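Local coordinates for betaine aldehyde dehydrogenase (Staphylococcus aureus subsp. aureus COL, PDB 4QTO), which catalyses the oxidation of betaine aldehyde to glycine betaine, probably with NAD as the electron acceptor, as a member of the aldehyde dehydrogenase family, at residues E169-N181 and M244-T256. Numbering follows the deposited sequence.
Sequences EPVGVVTQITPWN and MSGHKEVDLVSFT
V174 to I177 pair in parallel with L252 to F255, the axes of strands 173-177 and 252-256 running 4.8 Å apart at 14°, and T175 and I177 supply the N-H and C=O groups that ladder onto L252, S254 and T256. The bonds are short, S254 N to T175 O being 2.9 Å. Before the ladder begins, the D251 carboxylate takes the place of a main-chain acceptor: V173 N donates to D251 OD2 (3.0 Å), on the lone pair facing away from OD1, while D251 N returns a bond to V173 O (2.8 Å). That oxygen also receives a weak bond from L252 N. The backbone of G172, with phi at 136°, calls for glycine, and its bare CA lies 3.3 Å from D251 OD2. R80 makes a salt bridge to the same carboxylate oxygen.

On one face of the sheet, V174 and L252 lie side by side; Q176 and S254 make this face mixed, and K190 bonds both S254 OG and T256 OG1. On the other, largely apolar face, T175 reaches back to the carbonyl of M244 in the last turn of helix 237-246. With chi1 at 57°, its hydroxyl sits between backbone N and carbonyl carbon, where OG1 donates to M244 O (2.8 Å) from above the carbonyl plane. Threonine serves twice here, because its CG2 packs on V250 CG2. Farther along, I177 CG2 meets the F255 ring at its edge, 3.5 Å from CD1, near V253.

Strands 200-204 and 230-232 intervene in sequence before helix 237-246 leads into 252-256, a parallel alpha/beta layout that fits the Rossmann fold of aldehyde dehydrogenases. Strand 252-256 satisfies the main-chain groups of T175 and I177, V174 bonds strand 200-204 instead, and the R80 charge probably stabilises D251 as the anionic acceptor of V173 N.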
ATOM      1  N   GLU A 169       4.845 -15.186   2.706  1.00 10.22           N
ATOM      2  CA  GLU A 169       5.725 -16.284   2.357  1.00 10.44           C
ATOM      3  C   GLU A 169       5.424 -16.765   0.941  1.00 10.66           C
ATOM      4  O   GLU A 169       4.325 -16.575   0.461  1.00  8.73           O
ATOM      5  CB  GLU A 169       5.472 -17.474   3.294  1.00 11.86           C
ATOM      6  CG  GLU A 169       5.669 -17.165   4.776  1.00 13.19           C
ATOM      7  CD  GLU A 169       5.474 -18.353   5.693  1.00 14.95           C
ATOM      8  OE1 GLU A 169       4.998 -19.435   5.256  1.00 14.29           O
ATOM      9  OE2 GLU A 169       5.875 -18.211   6.871  1.00 13.38           O
ATOM     10  N   PRO A 170       6.375 -17.455   0.323  1.00  9.77           N
ATOM     11  CA  PRO A 170       6.022 -18.092  -0.970  1.00  8.69           C
ATOM     12  C   PRO A 170       4.874 -19.084  -0.722  1.00  8.16           C
ATOM     13  O   PRO A 170       4.868 -19.815   0.278  1.00  9.89           O
ATOM     14  CB  PRO A 170       7.296 -18.812  -1.392  1.00 10.37           C
ATOM     15  CG  PRO A 170       8.169 -18.828  -0.181  1.00 11.09           C
ATOM     16  CD  PRO A 170       7.785 -17.693   0.695  1.00 13.29           C
ATOM     17  N   VAL A 171       3.970 -19.176  -1.681  1.00  8.39           N
ATOM     18  CA  VAL A 171       2.788 -20.064  -1.548  1.00  9.02           C
ATOM     19  C   VAL A 171       3.210 -21.522  -1.386  1.00  9.18           C
ATOM     20  O   VAL A 171       2.549 -22.291  -0.683  1.00 10.74           O
ATOM     21  CB  VAL A 171       1.767 -19.802  -2.683  1.00  9.07           C
ATOM     22  CG1 VAL A 171       2.289 -20.267  -4.026  1.00  9.27           C
ATOM     23  CG2 VAL A 171       0.416 -20.437  -2.371  1.00 10.25           C
ATOM     24  N   GLY A 172       4.297 -21.922  -2.051  1.00  9.30           N
ATOM     25  CA  GLY A 172       4.866 -23.238  -1.917  1.00  9.88           C
ATOM     26  C   GLY A 172       5.235 -23.813  -3.262  1.00 10.29           C
ATOM     27  O   GLY A 172       5.998 -23.218  -4.011  1.00 10.59           O
ATOM     28  N   VAL A 173       4.710 -24.992  -3.530  1.00  9.52           N
ATOM     29  CA  VAL A 173       4.938 -25.705  -4.763  1.00  9.12           C
ATOM     30  C   VAL A 173       3.833 -25.316  -5.742  1.00  9.84           C
ATOM     31  O   VAL A 173       2.633 -25.426  -5.414  1.00  9.86           O
ATOM     32  CB  VAL A 173       4.906 -27.216  -4.506  1.00 10.62           C
ATOM     33  CG1 VAL A 173       4.894 -27.996  -5.818  1.00 10.68           C
ATOM     34  CG2 VAL A 173       6.070 -27.648  -3.644  1.00 11.79           C
ATOM     35  N   VAL A 174       4.221 -24.899  -6.949  0.50  9.36           N
ATOM     36  CA  VAL A 174       3.250 -24.468  -7.934  0.50 10.36           C
ATOM     37  C   VAL A 174       3.380 -25.259  -9.227  0.50 10.00           C
ATOM     38  O   VAL A 174       4.504 -25.531  -9.673  0.50 10.96           O
ATOM     39  CB  VAL A 174       3.433 -22.982  -8.300  0.50 11.06           C
ATOM     40  CG1 VAL A 174       2.318 -22.537  -9.248  0.50 12.84           C
ATOM     41  CG2 VAL A 174       3.465 -22.122  -7.042  0.50 11.98           C
ATOM     42  N   THR A 175       2.243 -25.630  -9.809  1.00  9.41           N
ATOM     43  CA  THR A 175       2.217 -26.283 -11.122  1.00  9.21           C
ATOM     44  C   THR A 175       1.704 -25.218 -12.102  1.00  9.14           C
ATOM     45  O   THR A 175       0.802 -24.415 -11.795  1.00  9.82           O
ATOM     46  CB  THR A 175       1.442 -27.579 -11.170  1.00 10.60           C
ATOM     47  OG1 THR A 175       0.118 -27.348 -10.734  1.00 10.94           O
ATOM     48  CG2 THR A 175       2.131 -28.631 -10.305  1.00 10.46           C
ATOM     49  N   GLN A 176       2.296 -25.203 -13.291  1.00  8.81           N
ATOM     50  CA  GLN A 176       2.073 -24.147 -14.257  1.00  8.55           C
ATOM     51  C   GLN A 176       1.866 -24.791 -15.623  1.00  9.03           C
ATOM     52  O   GLN A 176       2.744 -25.516 -16.092  1.00 11.00           O
ATOM     53  CB  GLN A 176       3.262 -23.190 -14.267  1.00  9.20           C
ATOM     54  CG  GLN A 176       3.499 -22.519 -12.912  1.00  8.89           C
ATOM     55  CD  GLN A 176       4.759 -21.693 -12.836  1.00  9.61           C
ATOM     56  OE1 GLN A 176       5.774 -22.020 -13.428  1.00 11.05           O
ATOM     57  NE2 GLN A 176       4.688 -20.615 -12.067  1.00  9.83           N
ATOM     58  N   ILE A 177       0.734 -24.510 -16.247  1.00  9.25           N
ATOM     59  CA  ILE A 177       0.350 -25.143 -17.545  1.00  9.82           C
ATOM     60  C   ILE A 177       0.042 -24.012 -18.505  1.00  9.74           C
ATOM     61  O   ILE A 177      -0.810 -23.167 -18.232  1.00  9.95           O
ATOM     62  CB  ILE A 177      -0.853 -26.080 -17.360  1.00 12.41           C
ATOM     63  CG1 ILE A 177      -0.479 -27.211 -16.392  1.00 14.97           C
ATOM     64  CG2 ILE A 177      -1.308 -26.608 -18.697  1.00 13.15           C
ATOM     65  CD1 ILE A 177      -1.668 -28.032 -15.918  1.00 17.20           C
ATOM     66  N   THR A 178       0.807 -23.946 -19.601  1.00 10.15           N
ATOM     67  CA  THR A 178       0.732 -22.852 -20.544  1.00 10.49           C
ATOM     68  C   THR A 178       0.151 -23.252 -21.907  1.00 11.25           C
ATOM     69  O   THR A 178       0.133 -24.443 -22.271  1.00 11.12           O
ATOM     70  CB  THR A 178       2.132 -22.231 -20.722  1.00 10.81           C
ATOM     71  OG1 THR A 178       3.065 -23.289 -20.956  1.00 12.79           O
ATOM     72  CG2 THR A 178       2.568 -21.519 -19.466  1.00 11.60           C
ATOM     73  N   PRO A 179      -0.332 -22.259 -22.668  1.00 11.26           N
ATOM     74  CA  PRO A 179      -1.015 -22.503 -23.955  1.00 11.13           C
ATOM     75  C   PRO A 179      -0.097 -22.436 -25.158  1.00 11.37           C
ATOM     76  O   PRO A 179       1.074 -22.024 -25.064  1.00 10.80           O
ATOM     77  CB  PRO A 179      -2.019 -21.343 -24.000  1.00 12.24           C
ATOM     78  CG  PRO A 179      -1.247 -20.250 -23.439  1.00 11.73           C
ATOM     79  CD  PRO A 179      -0.432 -20.833 -22.316  1.00 13.06           C
ATOM     80  N   TRP A 180      -0.637 -22.820 -26.300  1.00 11.27           N
ATOM     81  CA  TRP A 180       0.125 -22.836 -27.513  1.00 12.15           C
ATOM     82  C   TRP A 180       0.238 -21.538 -28.286  1.00 12.38           C
ATOM     83  O   TRP A 180       1.065 -21.437 -29.187  1.00 13.30           O
ATOM     84  CB  TRP A 180      -0.429 -23.920 -28.468  1.00 12.35           C
ATOM     85  CG  TRP A 180      -1.907 -23.863 -28.701  1.00 13.23           C
ATOM     86  CD1 TRP A 180      -2.865 -24.657 -28.134  1.00 14.61           C
ATOM     87  CD2 TRP A 180      -2.609 -22.952 -29.569  1.00 14.17           C
ATOM     88  NE1 TRP A 180      -4.122 -24.309 -28.595  1.00 16.65           N
ATOM     89  CE2 TRP A 180      -3.984 -23.268 -29.481  1.00 15.35           C
ATOM     90  CE3 TRP A 180      -2.206 -21.924 -30.418  1.00 15.16           C
ATOM     91  CZ2 TRP A 180      -4.942 -22.604 -30.219  1.00 15.28           C
ATOM     92  CZ3 TRP A 180      -3.175 -21.258 -31.152  1.00 15.34           C
ATOM     93  CH2 TRP A 180      -4.520 -21.594 -31.032  1.00 15.58           C
ATOM     94  N   ASN A 181      -0.564 -20.544 -27.954  1.00 12.59           N
ATOM     95  CA  ASN A 181      -0.540 -19.328 -28.774  1.00 13.54           C
ATOM     96  C   ASN A 181       0.689 -18.437 -28.585  1.00 14.03           C
ATOM     97  O   ASN A 181       1.317 -18.023 -29.579  1.00 14.81           O
ATOM     98  CB  ASN A 181      -1.863 -18.560 -28.702  1.00 14.53           C
ATOM     99  CG  ASN A 181      -2.245 -18.105 -27.315  1.00 15.27           C
ATOM    100  OD1 ASN A 181      -1.651 -18.483 -26.289  1.00 15.93           O
ATOM    101  ND2 ASN A 181      -3.260 -17.250 -27.269  1.00 15.54           N
ATOM    102  N   MET A 244      -0.710 -33.019 -12.298  0.50 12.25           N
ATOM    103  CA  MET A 244      -0.311 -31.638 -12.053  0.50 11.39           C
ATOM    104  C   MET A 244      -1.365 -30.812 -11.343  0.50 12.02           C
ATOM    105  O   MET A 244      -1.028 -29.912 -10.572  0.50 12.37           O
ATOM    106  CB  MET A 244       0.118 -30.964 -13.343  0.50 10.19           C
ATOM    107  CG  MET A 244       1.383 -31.607 -13.889  0.50  9.34           C
ATOM    108  SD  MET A 244       2.002 -30.766 -15.361  0.50  8.19           S
ATOM    109  CE  MET A 244       2.546 -29.215 -14.587  0.50  8.48           C
ATOM    110  N   SER A 245      -2.636 -31.135 -11.561  1.00 12.86           N
ATOM    111  CA  SER A 245      -3.698 -30.371 -10.901  1.00 13.33           C
ATOM    112  C   SER A 245      -4.221 -31.036  -9.637  1.00 15.15           C
ATOM    113  O   SER A 245      -4.827 -30.361  -8.800  1.00 20.20           O
ATOM    114  CB  SER A 245      -4.861 -30.124 -11.841  1.00 14.48           C
ATOM    115  OG  SER A 245      -5.356 -31.342 -12.367  1.00 14.44           O
ATOM    116  N   GLY A 246      -3.998 -32.328  -9.479  1.00 13.41           N
ATOM    117  CA  GLY A 246      -4.590 -33.076  -8.378  1.00 14.46           C
ATOM    118  C   GLY A 246      -3.681 -33.630  -7.309  1.00 14.87           C
ATOM    119  O   GLY A 246      -4.152 -34.351  -6.432  1.00 17.95           O
ATOM    120  N   HIS A 247      -2.381 -33.346  -7.387  1.00 13.81           N
ATOM    121  CA  HIS A 247      -1.439 -33.898  -6.426  1.00 13.21           C
ATOM    122  C   HIS A 247      -1.518 -33.169  -5.085  1.00 12.67           C
ATOM    123  O   HIS A 247      -1.640 -31.918  -5.030  1.00 12.29           O
ATOM    124  CB  HIS A 247      -0.017 -33.832  -6.973  1.00 14.04           C
ATOM    125  CG  HIS A 247       0.917 -34.777  -6.305  1.00 14.91           C
ATOM    126  ND1 HIS A 247       1.473 -34.513  -5.077  1.00 13.91           N
ATOM    127  CD2 HIS A 247       1.338 -36.012  -6.653  1.00 15.99           C
ATOM    128  CE1 HIS A 247       2.225 -35.531  -4.711  1.00 17.59           C
ATOM    129  NE2 HIS A 247       2.169 -36.454  -5.659  1.00 17.02           N
ATOM    130  N   LYS A 248      -1.421 -33.921  -3.998  1.00 14.65           N
ATOM    131  CA  LYS A 248      -1.543 -33.340  -2.671  1.00 14.70           C
ATOM    132  C   LYS A 248      -0.423 -32.392  -2.264  1.00 14.11           C
ATOM    133  O   LYS A 248      -0.608 -31.565  -1.375  1.00 14.70           O
ATOM    134  CB  LYS A 248      -1.678 -34.441  -1.599  1.00 19.13           C
ATOM    135  CG  LYS A 248      -0.429 -35.250  -1.375  1.00 23.19           C
ATOM    136  CD  LYS A 248      -0.655 -36.249  -0.226  1.00 31.28           C
ATOM    137  CE  LYS A 248       0.681 -36.721   0.321  1.00 43.06           C
ATOM    138  NZ  LYS A 248       0.562 -37.724   1.422  1.00 52.70           N
ATOM    139  N   GLU A 249       0.727 -32.503  -2.922  1.00 12.15           N
ATOM    140  CA  GLU A 249       1.883 -31.641  -2.576  1.00 11.70           C
ATOM    141  C   GLU A 249       1.908 -30.313  -3.316  1.00 11.89           C
ATOM    142  O   GLU A 249       2.845 -29.523  -3.126  1.00 13.18           O
ATOM    143  CB  GLU A 249       3.211 -32.367  -2.800  1.00 13.18           C
ATOM    144  CG  GLU A 249       3.389 -33.557  -1.884  1.00 14.93           C
ATOM    145  CD  GLU A 249       3.366 -33.201  -0.407  1.00 17.12           C
ATOM    146  OE1 GLU A 249       3.687 -32.056  -0.012  1.00 15.24           O
ATOM    147  OE2 GLU A 249       3.058 -34.116   0.387  1.00 23.33           O
ATOM    148  N   VAL A 250       0.899 -30.032  -4.121  1.00 10.79           N
ATOM    149  CA  VAL A 250       0.816 -28.768  -4.854  1.00 10.73           C
ATOM    150  C   VAL A 250       0.001 -27.743  -4.050  1.00 10.31           C
ATOM    151  O   VAL A 250      -1.056 -28.086  -3.522  1.00 10.67           O
ATOM    152  CB  VAL A 250       0.172 -28.978  -6.229  1.00 11.04           C
ATOM    153  CG1 VAL A 250      -0.013 -27.661  -6.973  1.00 10.44           C
ATOM    154  CG2 VAL A 250       1.023 -29.921  -7.066  1.00 12.23           C
ATOM    155  N   ASP A 251       0.502 -26.501  -3.963  1.00  9.81           N
ATOM    156  CA  ASP A 251      -0.178 -25.408  -3.248  1.00  9.62           C
ATOM    157  C   ASP A 251      -0.955 -24.446  -4.167  1.00  8.93           C
ATOM    158  O   ASP A 251      -1.879 -23.783  -3.718  1.00  9.18           O
ATOM    159  CB  ASP A 251       0.835 -24.638  -2.413  1.00  9.52           C
ATOM    160  CG  ASP A 251       1.469 -25.508  -1.342  1.00 11.10           C
ATOM    161  OD1 ASP A 251       0.743 -26.026  -0.443  1.00 12.46           O
ATOM    162  OD2 ASP A 251       2.708 -25.747  -1.443  1.00 11.45           O
ATOM    163  N   LEU A 252      -0.559 -24.372  -5.446  1.00  9.05           N
ATOM    164  CA  LEU A 252      -1.239 -23.530  -6.434  1.00  8.77           C
ATOM    165  C   LEU A 252      -1.116 -24.190  -7.793  1.00  9.18           C
ATOM    166  O   LEU A 252      -0.019 -24.607  -8.187  1.00  8.51           O
ATOM    167  CB  LEU A 252      -0.582 -22.141  -6.524  1.00  9.55           C
ATOM    168  CG  LEU A 252      -1.024 -21.215  -7.674  1.00  9.94           C
ATOM    169  CD1 LEU A 252      -2.441 -20.735  -7.490  1.00 10.51           C
ATOM    170  CD2 LEU A 252      -0.068 -20.044  -7.814  1.00 10.99           C
ATOM    171  N   VAL A 253      -2.241 -24.266  -8.495  1.00  8.89           N
ATOM    172  CA  VAL A 253      -2.280 -24.722  -9.889  1.00 10.12           C
ATOM    173  C   VAL A 253      -2.607 -23.471 -10.713  1.00 10.46           C
ATOM    174  O   VAL A 253      -3.639 -22.820 -10.490  1.00  9.98           O
ATOM    175  CB  VAL A 253      -3.382 -25.765 -10.123  1.00 11.71           C
ATOM    176  CG1 VAL A 253      -3.395 -26.168 -11.607  1.00 14.05           C
ATOM    177  CG2 VAL A 253      -3.177 -26.941  -9.218  1.00 14.07           C
ATOM    178  N   SER A 254      -1.725 -23.106 -11.639  1.00 10.89           N
ATOM    179  CA  SER A 254      -1.895 -21.939 -12.506  1.00 10.33           C
ATOM    180  C   SER A 254      -2.025 -22.441 -13.957  1.00 11.95           C
ATOM    181  O   SER A 254      -1.050 -22.946 -14.498  1.00 13.81           O
ATOM    182  CB  SER A 254      -0.740 -20.958 -12.379  1.00 12.19           C
ATOM    183  OG  SER A 254      -0.955 -19.837 -13.229  1.00 12.73           O
ATOM    184  N   PHE A 255      -3.184 -22.249 -14.564  1.00 10.80           N
ATOM    185  CA  PHE A 255      -3.477 -22.786 -15.907  1.00 11.51           C
ATOM    186  C   PHE A 255      -3.989 -21.695 -16.827  1.00 11.81           C
ATOM    187  O   PHE A 255      -4.841 -20.903 -16.434  1.00 11.66           O
ATOM    188  CB  PHE A 255      -4.525 -23.877 -15.787  1.00 11.82           C
ATOM    189  CG  PHE A 255      -5.090 -24.329 -17.099  1.00 12.00           C
ATOM    190  CD1 PHE A 255      -4.463 -25.316 -17.847  1.00 13.60           C
ATOM    191  CD2 PHE A 255      -6.244 -23.751 -17.602  1.00 12.65           C
ATOM    192  CE1 PHE A 255      -4.984 -25.715 -19.056  1.00 13.67           C
ATOM    193  CE2 PHE A 255      -6.779 -24.170 -18.804  1.00 13.08           C
ATOM    194  CZ  PHE A 255      -6.145 -25.147 -19.533  1.00 15.24           C
ATOM    195  N   THR A 256      -3.427 -21.652 -18.033  1.00 10.87           N
ATOM    196  CA  THR A 256      -3.876 -20.760 -19.075  1.00 11.08           C
ATOM    197  C   THR A 256      -4.193 -21.666 -20.272  1.00 11.47           C
ATOM    198  O   THR A 256      -3.329 -22.435 -20.697  1.00 13.25           O
ATOM    199  CB  THR A 256      -2.810 -19.716 -19.424  1.00 12.66           C
ATOM    200  OG1 THR A 256      -2.579 -18.893 -18.262  1.00 14.30           O
ATOM    201  CG2 THR A 256      -3.288 -18.834 -20.567  1.00 13.82           C
TER
HETATM  202  O   HOH W   1      -3.233 -24.755 -22.212  1.00 19.23           O